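Local atomic coordinates of transcriptional activator TenA-1 (Sulfolobus solfataricus P2, PDB entry 2QZC), a protein that probably acts as a TenA-like thiaminase of thiamin metabolism, built on the all-helical fold of the haem oxygenase-like family. Residues A[50-53]-A[54-58]; A[72-75]-A[76-80]; A[96-100]-A[101-105]. All coordinates share one frame; numbering follows the deposited sequence.

Overall arrangement
All three contacts are local ones, strung along the first half of an all-helical, haem oxygenase-like chain. Contact 1, midway along helix 38-63, is the hub: its centre lies about 10 Å from the centre of the chain, and its side chains touch both other contacts. Toward contact 2, on the next helix, Leu56 CD2, in one conformer, packs on Val78 CG1 at 3.6 Å. Toward contact 3, Glu53 OE1 forms a salt bridge with Arg100 NH2 at 2.9 Å. Contacts 2 and 3 stay apart, their nearest atoms about 13 Å from each other. The second subunit is met by all three, and an imidazole beside Tyr51, probably from the crystallisation liquor, may mark a pocket.

Contact 1 of 3, residues A[50-53]-A[54-58]; sequences KYVE and DMLRA
Midway along helix 38-63, Glu53 and Arg57 form an i to i+4 salt bridge. The two side chains run alongside each other, pointing the same way, with Arg57 NE and NH2 converging on one carboxylate oxygen. Glu53 OE2 receives Arg57 NH2 at 3.0 Å and Arg57 NE at 3.2 Å, a side-on grip lying almost in the guanidinium plane. OE2 offers its anti lone pair to NE and is met by NH2 nearly along its C-O bond, while the carboxylate is turned 41° from the guanidinium. Glu53 reaches this position because CG stands anti to the backbone N (chi1 -176°) and the chain stays extended beyond it. The other oxygen, OE1, is bridged by Arg100, so the carboxylate probably stays ionised between two arginines, and Arg57 NH1 donates to Ser64 O and Gly66 O of the second subunit.

On another side of this helix, which in the haem oxygenase-like bundle packs against helices 110-125 and 127-148, Tyr51 and Met55 make a Met-aromatic contact. The selenium of Met55, a selenomethionine, approaches obliquely, 3.9 Å from Tyr51 CE2 and 62° off the ring normal. Trp134 and Met138 pack on Met55, while the ring of Tyr51 meets that of Tyr115. In the modelled conformers Val52 and Leu56 lie side by side. Beneath the side chains, Met55 N donates to Tyr51 O at 2.8 Å and Leu56 N to Val52 O at 2.9 Å, whereas the bond from Asp54 N to Lys50 O is weak. The buried carboxylate of Asp54 is held by the hydroxyls of Tyr108 and Tyr120.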
loop_
_atom_site.group_PDB
_atom_site.type_symbol
_atom_site.label_atom_id
_atom_site.label_comp_id
_atom_site.label_asym_id
_atom_site.label_seq_id
_atom_site.Cartn_x
_atom_site.Cartn_y
_atom_site.Cartn_z
ATOM N N LYS A 50 -14.265 11.535 2.721
ATOM C CA LYS A 50 -13.584 11.923 1.474
ATOM C C LYS A 50 -12.087 12.029 1.729
ATOM O O LYS A 50 -11.267 11.520 0.954
ATOM C CB LYS A 50 -14.119 13.245 0.949
ATOM C CG LYS A 50 -15.631 13.239 0.641
ATOM C CD LYS A 50 -16.071 14.471 -0.116
ATOM C CE LYS A 50 -15.704 14.465 -1.582
ATOM N NZ LYS A 50 -16.439 13.399 -2.339
ATOM N N TYR A 51 -11.716 12.729 2.793
ATOM C CA TYR A 51 -10.332 12.916 3.145
ATOM C C TYR A 51 -9.553 11.606 3.297
ATOM O O TYR A 51 -8.431 11.441 2.772
ATOM C CB TYR A 51 -10.221 13.734 4.472
ATOM C CG TYR A 51 -8.849 13.832 5.033
ATOM C CD1 TYR A 51 -7.996 14.866 4.655
ATOM C CD2 TYR A 51 -8.355 12.879 5.961
ATOM C CE1 TYR A 51 -6.690 14.948 5.170
ATOM C CE2 TYR A 51 -7.090 12.975 6.468
ATOM C CZ TYR A 51 -6.241 14.025 6.074
ATOM O OH TYR A 51 -4.937 14.200 6.563
ATOM N N VAL A 52 -10.118 10.675 4.062
ATOM C CA VAL A 52 -9.412 9.409 4.382
ATOM C C VAL A 52 -9.082 8.613 3.142
ATOM O O VAL A 52 -7.992 8.017 3.051
ATOM C CB VAL A 52 -10.183 8.548 5.388
ATOM C CG1 VAL A 52 -9.615 7.113 5.488
ATOM C CG2 VAL A 52 -10.131 9.230 6.739
ATOM N N GLU A 53 -9.974 8.601 2.154
ATOM C CA GLU A 53 -9.665 7.865 0.927
ATOM C C GLU A 53 -8.474 8.525 0.198
ATOM O O GLU A 53 -7.562 7.855 -0.303
ATOM C CB GLU A 53 -10.884 7.764 0.005
ATOM C CG GLU A 53 -10.558 6.903 -1.228
ATOM C CD GLU A 53 -11.687 6.761 -2.219
ATOM O OE1 GLU A 53 -12.843 6.904 -1.814
ATOM O OE2 GLU A 53 -11.418 6.491 -3.407
ATOM N N ASP A 54 -8.483 9.855 0.081
ATOM C CA ASP A 54 -7.335 10.536 -0.540
ATOM C C ASP A 54 -6.051 10.356 0.262
ATOM O O ASP A 54 -4.970 10.197 -0.303
ATOM C CB ASP A 54 -7.645 12.041 -0.686
ATOM C CG ASP A 54 -8.642 12.345 -1.778
ATOM O OD1 ASP A 54 -8.503 11.796 -2.899
ATOM O OD2 ASP A 54 -9.523 13.189 -1.529
HETATM N N MSE A 55 -6.151 10.403 1.578
HETATM C CA MSE A 55 -4.990 10.170 2.482
HETATM C C MSE A 55 -4.381 8.781 2.234
HETATM O O MSE A 55 -3.162 8.636 2.163
HETATM C CB MSE A 55 -5.456 10.287 3.935
HETATM C CG MSE A 55 -4.400 10.211 4.948
HETATM SE SE MSE A 55 -5.124 9.661 6.711
HETATM C CE MSE A 55 -5.353 7.780 6.353
ATOM N N LEU A 56 -5.234 7.780 2.081
ATOM C CA LEU A 56 -4.757 6.416 1.813
ATOM C C LEU A 56 -4.099 6.347 0.448
ATOM O O LEU A 56 -3.026 5.707 0.281
ATOM C CB LEU A 56 -5.894 5.410 1.895
ATOM C CG LEU A 56 -6.452 5.144 3.280
ATOM C CD1 LEU A 56 -7.728 4.340 3.198
ATOM C CD2 LEU A 56 -5.450 4.419 4.137
ATOM N N ARG A 57 -4.711 6.992 -0.572
ATOM C CA ARG A 57 -4.073 6.998 -1.890
ATOM C C ARG A 57 -2.702 7.660 -1.861
ATOM O O ARG A 57 -1.712 7.176 -2.461
ATOM C CB ARG A 57 -4.995 7.616 -2.927
ATOM C CG ARG A 57 -6.247 6.769 -3.177
ATOM C CD ARG A 57 -7.129 7.481 -4.196
ATOM N NE ARG A 57 -8.397 6.787 -4.451
ATOM C CZ ARG A 57 -8.545 5.739 -5.270
ATOM N NH1 ARG A 57 -7.528 5.254 -5.919
ATOM N NH2 ARG A 57 -9.736 5.185 -5.462
ATOM N N ALA A 58 -2.611 8.784 -1.158
ATOM C CA ALA A 58 -1.327 9.488 -0.997
ATOM C C ALA A 58 -0.298 8.631 -0.248
ATOM O O ALA A 58 0.853 8.540 -0.671
ATOM C CB ALA A 58 -1.586 10.830 -0.275
#

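Contact 2 of 3, residues A[72-75]-A[76-80]; sequences TKIL and NLVFS
Thr72 O accepts Asn76 N at 2.9 Å, the first of the i to i+4 bonds that carry the last turns of helix 68-78. One residue on, a water donates to Lys73 O at 2.8 Å and, in the Asn76 conformer modelled, reaches Asn76 OD1 by a weak bond. The isobutyl group of Leu77 leans over this same carbonyl, with Leu77 CG 3.5 Å from Lys73 O. Ile74 O takes Val78 N at 3.0 Å, together with a weak bond from Leu77 N. The side chains of Ile74 and Val78 run side by side, their CG2 methyls 4.0 Å apart; helix 166-179 borders Ile74, and Leu56 and Leu59 border Val78. Leu75 O accepts Phe79 N at 2.9 Å, at the point where Phe79 leaves helical geometry. With CG anti to its own carbonyl carbon (chi1 -67°), Phe79 lies alongside Leu75 and presents its ring edge: Leu75 CD2 sits in the ring plane, 3.9 Å from Phe79 CE2. Val78 CG1 covers one face of the ring, offset toward the rim. Across the dimer interface, Leu75 packs on Leu60 of the second subunit, while Asn76 ND2 donates to Phe79 O of that subunit and the reciprocal bond forms as well. Phe79 O, past the last helical turn, thus finds its donor across the dimer, while Leu75 and Phe79 pack apolar surface beside it.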
loop_
_atom_site.group_PDB
_atom_site.type_symbol
_atom_site.label_atom_id
_atom_site.label_comp_id
_atom_site.label_asym_id
_atom_site.label_seq_id
_atom_site.Cartn_x
_atom_site.Cartn_y
_atom_site.Cartn_z
ATOM N N THR A 72 6.532 -1.368 5.091
ATOM C CA THR A 72 5.806 -2.635 5.225
ATOM C C THR A 72 5.114 -2.755 6.593
ATOM O O THR A 72 3.969 -3.196 6.680
ATOM C CB THR A 72 6.744 -3.831 4.989
ATOM O OG1 THR A 72 7.376 -3.660 3.722
ATOM C CG2 THR A 72 5.975 -5.126 4.992
ATOM N N LYS A 73 5.816 -2.330 7.652
ATOM C CA LYS A 73 5.258 -2.344 9.022
ATOM C C LYS A 73 3.986 -1.477 9.089
ATOM O O LYS A 73 2.964 -1.857 9.655
ATOM C CB LYS A 73 6.289 -1.822 10.032
ATOM C CG LYS A 73 5.923 -1.999 11.510
ATOM C CD LYS A 73 6.921 -1.263 12.400
ATOM C CE LYS A 73 6.673 -1.533 13.880
ATOM N NZ LYS A 73 6.956 -2.962 14.247
ATOM N N ILE A 74 4.065 -0.287 8.501
ATOM C CA ILE A 74 2.911 0.626 8.487
ATOM C C ILE A 74 1.757 0.068 7.645
ATOM O O ILE A 74 0.626 0.071 8.084
ATOM C CB ILE A 74 3.338 2.047 7.949
ATOM C CG1 ILE A 74 4.305 2.747 8.916
ATOM C CG2 ILE A 74 2.081 2.957 7.670
ATOM C CD1 ILE A 74 5.025 3.967 8.330
ATOM N N LEU A 75 2.061 -0.396 6.439
ATOM C CA LEU A 75 1.042 -0.931 5.507
ATOM C C LEU A 75 0.331 -2.163 6.061
ATOM O O LEU A 75 -0.863 -2.319 5.837
ATOM C CB LEU A 75 1.621 -1.195 4.126
ATOM C CG LEU A 75 2.128 0.035 3.342
ATOM C CD1 LEU A 75 3.053 -0.371 2.211
ATOM C CD2 LEU A 75 0.965 0.869 2.833
ATOM N N ASN A 76 1.073 -3.022 6.766
ATOM C CA ASN A 76 0.475 -4.193 7.416
ATOM C C ASN A 76 -0.636 -3.774 8.376
ATOM O O ASN A 76 -1.691 -4.423 8.434
ATOM C CB ASN A 76 1.529 -4.983 8.183
ATOM C CG ASN A 76 0.929 -6.113 9.001
ATOM O OD1 ASN A 76 0.891 -6.041 10.227
ATOM N ND2 ASN A 76 0.375 -7.108 8.325
ATOM N N LEU A 77 -0.394 -2.703 9.131
ATOM C CA LEU A 77 -1.369 -2.175 10.093
ATOM C C LEU A 77 -2.524 -1.417 9.459
ATOM O O LEU A 77 -3.662 -1.542 9.902
ATOM C CB LEU A 77 -0.658 -1.340 11.174
ATOM C CG LEU A 77 0.347 -2.134 12.020
ATOM C CD1 LEU A 77 1.121 -1.267 12.998
ATOM C CD2 LEU A 77 -0.342 -3.268 12.790
ATOM N N VAL A 78 -2.228 -0.631 8.435
ATOM C CA VAL A 78 -3.250 0.155 7.746
ATOM C C VAL A 78 -4.214 -0.724 6.961
ATOM O O VAL A 78 -5.425 -0.506 7.030
ATOM C CB VAL A 78 -2.618 1.238 6.860
ATOM C CG1 VAL A 78 -3.678 1.899 5.922
ATOM C CG2 VAL A 78 -1.895 2.268 7.726
ATOM N N PHE A 79 -3.682 -1.719 6.253
ATOM C CA PHE A 79 -4.477 -2.663 5.444
ATOM C C PHE A 79 -4.812 -3.997 6.152
ATOM O O PHE A 79 -5.047 -5.000 5.504
ATOM C CB PHE A 79 -3.818 -2.853 4.068
ATOM C CG PHE A 79 -3.868 -1.637 3.237
ATOM C CD1 PHE A 79 -5.047 -1.297 2.572
ATOM C CD2 PHE A 79 -2.781 -0.780 3.147
ATOM C CE1 PHE A 79 -5.121 -0.144 1.816
ATOM C CE2 PHE A 79 -2.848 0.379 2.411
ATOM C CZ PHE A 79 -4.031 0.700 1.734
ATOM N N SER A 80 -4.886 -3.983 7.483
ATOM C CA SER A 80 -5.305 -5.145 8.289
ATOM C C SER A 80 -6.838 -5.235 8.342
ATOM O O SER A 80 -7.550 -4.284 7.974
ATOM C CB SER A 80 -4.777 -5.031 9.727
ATOM O OG SER A 80 -5.414 -5.947 10.610
HETATM O O HOH W 1 3.283 -4.042 11.336
#

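Contact 3 of 3, residues A[96-100]-A[101-105]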
loop_
_atom_site.group_PDB
_atom_site.type_symbol
_atom_site.label_atom_id
_atom_site.label_comp_id
_atom_site.label_asym_id
_atom_site.label_seq_id
_atom_site.Cartn_x
_atom_site.Cartn_y
_atom_site.Cartn_z
ATOM N N LEU A 96 -25.940 8.057 11.798
ATOM C CA LEU A 96 -26.032 9.407 11.246
ATOM C C LEU A 96 -26.518 9.455 9.809
ATOM O O LEU A 96 -26.508 10.525 9.214
ATOM C CB LEU A 96 -24.683 10.121 11.427
ATOM C CG LEU A 96 -24.229 10.265 12.894
ATOM C CD1 LEU A 96 -22.764 10.579 12.961
ATOM C CD2 LEU A 96 -25.045 11.320 13.643
ATOM N N ASP A 97 -26.947 8.314 9.262
ATOM C CA ASP A 97 -27.540 8.230 7.910
ATOM C C ASP A 97 -26.587 8.675 6.791
ATOM O O ASP A 97 -26.935 9.497 5.968
ATOM C CB ASP A 97 -28.871 9.020 7.857
ATOM N N ILE A 98 -25.377 8.136 6.813
ATOM C CA ILE A 98 -24.348 8.416 5.817
ATOM C C ILE A 98 -24.077 7.127 5.053
ATOM O O ILE A 98 -23.721 6.125 5.654
ATOM C CB ILE A 98 -23.011 8.869 6.473
ATOM C CG1 ILE A 98 -23.183 10.174 7.238
ATOM C CG2 ILE A 98 -21.914 9.067 5.392
ATOM C CD1 ILE A 98 -22.002 10.476 8.152
ATOM N N SER A 99 -24.259 7.168 3.742
ATOM C CA SER A 99 -23.971 6.050 2.861
ATOM C C SER A 99 -22.714 6.342 2.071
ATOM O O SER A 99 -22.227 7.486 2.032
ATOM C CB SER A 99 -25.105 5.865 1.869
ATOM O OG SER A 99 -25.247 6.993 1.026
ATOM N N ARG A 100 -22.209 5.315 1.386
ATOM C CA ARG A 100 -21.088 5.470 0.478
ATOM C C ARG A 100 -21.435 6.510 -0.607
ATOM O O ARG A 100 -20.612 7.368 -0.985
ATOM C CB ARG A 100 -20.743 4.118 -0.165
ATOM C CG ARG A 100 -19.652 4.147 -1.218
ATOM C CD ARG A 100 -18.389 4.719 -0.642
ATOM N NE ARG A 100 -17.339 4.862 -1.637
ATOM C CZ ARG A 100 -16.246 5.614 -1.468
ATOM N NH1 ARG A 100 -16.042 6.322 -0.340
ATOM N NH2 ARG A 100 -15.368 5.687 -2.449
ATOM N N ASP A 101 -22.666 6.430 -1.099
ATOM C CA ASP A 101 -23.170 7.369 -2.084
ATOM C C ASP A 101 -23.124 8.815 -1.578
ATOM O O ASP A 101 -22.768 9.710 -2.349
ATOM C CB ASP A 101 -24.608 7.029 -2.501
ATOM C CG ASP A 101 -25.035 7.751 -3.774
ATOM O OD1 ASP A 101 -24.331 7.594 -4.806
ATOM O OD2 ASP A 101 -26.074 8.459 -3.746
ATOM N N VAL A 102 -23.502 9.052 -0.323
ATOM C CA VAL A 102 -23.437 10.406 0.250
ATOM C C VAL A 102 -21.997 10.940 0.249
ATOM O O VAL A 102 -21.754 12.106 -0.138
ATOM C CB VAL A 102 -24.023 10.456 1.694
ATOM C CG1 VAL A 102 -23.795 11.798 2.385
ATOM C CG2 VAL A 102 -25.537 10.191 1.619
ATOM N N ILE A 103 -21.061 10.084 0.640
ATOM C CA ILE A 103 -19.642 10.487 0.689
ATOM C C ILE A 103 -19.137 10.841 -0.701
ATOM O O ILE A 103 -18.545 11.903 -0.893
ATOM C CB ILE A 103 -18.794 9.427 1.369
ATOM C CG1 ILE A 103 -19.213 9.317 2.854
ATOM C CG2 ILE A 103 -17.299 9.799 1.283
ATOM C CD1 ILE A 103 -18.630 8.169 3.560
ATOM N N VAL A 104 -19.421 9.972 -1.686
ATOM C CA VAL A 104 -18.968 10.182 -3.044
ATOM C C VAL A 104 -19.585 11.383 -3.720
ATOM O O VAL A 104 -18.874 12.161 -4.373
ATOM C CB VAL A 104 -19.213 8.898 -3.907
ATOM C CG1 VAL A 104 -19.004 9.187 -5.402
ATOM C CG2 VAL A 104 -18.334 7.789 -3.405
ATOM N N LYS A 105 -20.889 11.574 -3.520
ATOM C CA LYS A 105 -21.634 12.632 -4.197
ATOM C C LYS A 105 -21.493 14.010 -3.558
ATOM O O LYS A 105 -21.655 15.013 -4.255
ATOM C CB LYS A 105 -23.111 12.265 -4.369
ATOM C CG LYS A 105 -23.336 11.079 -5.354
#
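Ser99 caps the N-terminus of helix 100-105: its OG accepts Val102 N at 3.0 Å, the capping bond of an N-cap serine. A chi1 of 63° folds the hydroxyl back toward the helix start, where it meets this amide of the first turn. Val102 CG2 closes in on the cap, 3.3 Å from Ser99 OG. From the same residue the main chain takes over, Ser99 O accepting Ile103 N at 3.2 Å, and the next bond runs from Val104 N to Arg100 O. The amide nitrogen of Ser99 itself is buried here without a partner in the model.

Round the cap, Ile98 and Ile103 form a hydrophobic staple, the residue before the N-cap packing on the fourth residue after it. The two side chains cross at a slant, with Ile98 CG2 3.7 Å from Ile103 CG1. Arg100 bends at chi2 (57°) and brings its guanidinium back over the helix. That bend sets the flat group above a methyl: Val104 CG2 lies over the centre of one guanidinium face, 3.6 Å from Arg100 CZ.

Further out, the NH2 of Arg100 forms a salt bridge with Glu53 OE1, and Ile68 of the second subunit packs against the side chain. Tyr93 of helix 85-95 touches both isoleucines of the staple, while Val102 rests on Ile46. Arg42 of helix 38-63 donates to the carbonyls of Leu96 and Asp97, tying down the loop. That loop enters the cap straight from a Schellman motif that ends the preceding helix. Asp97, with positive phi, is its C-prime residue; Ile98 N pairs with Tyr93 O and Asp97 N with Ser94 O.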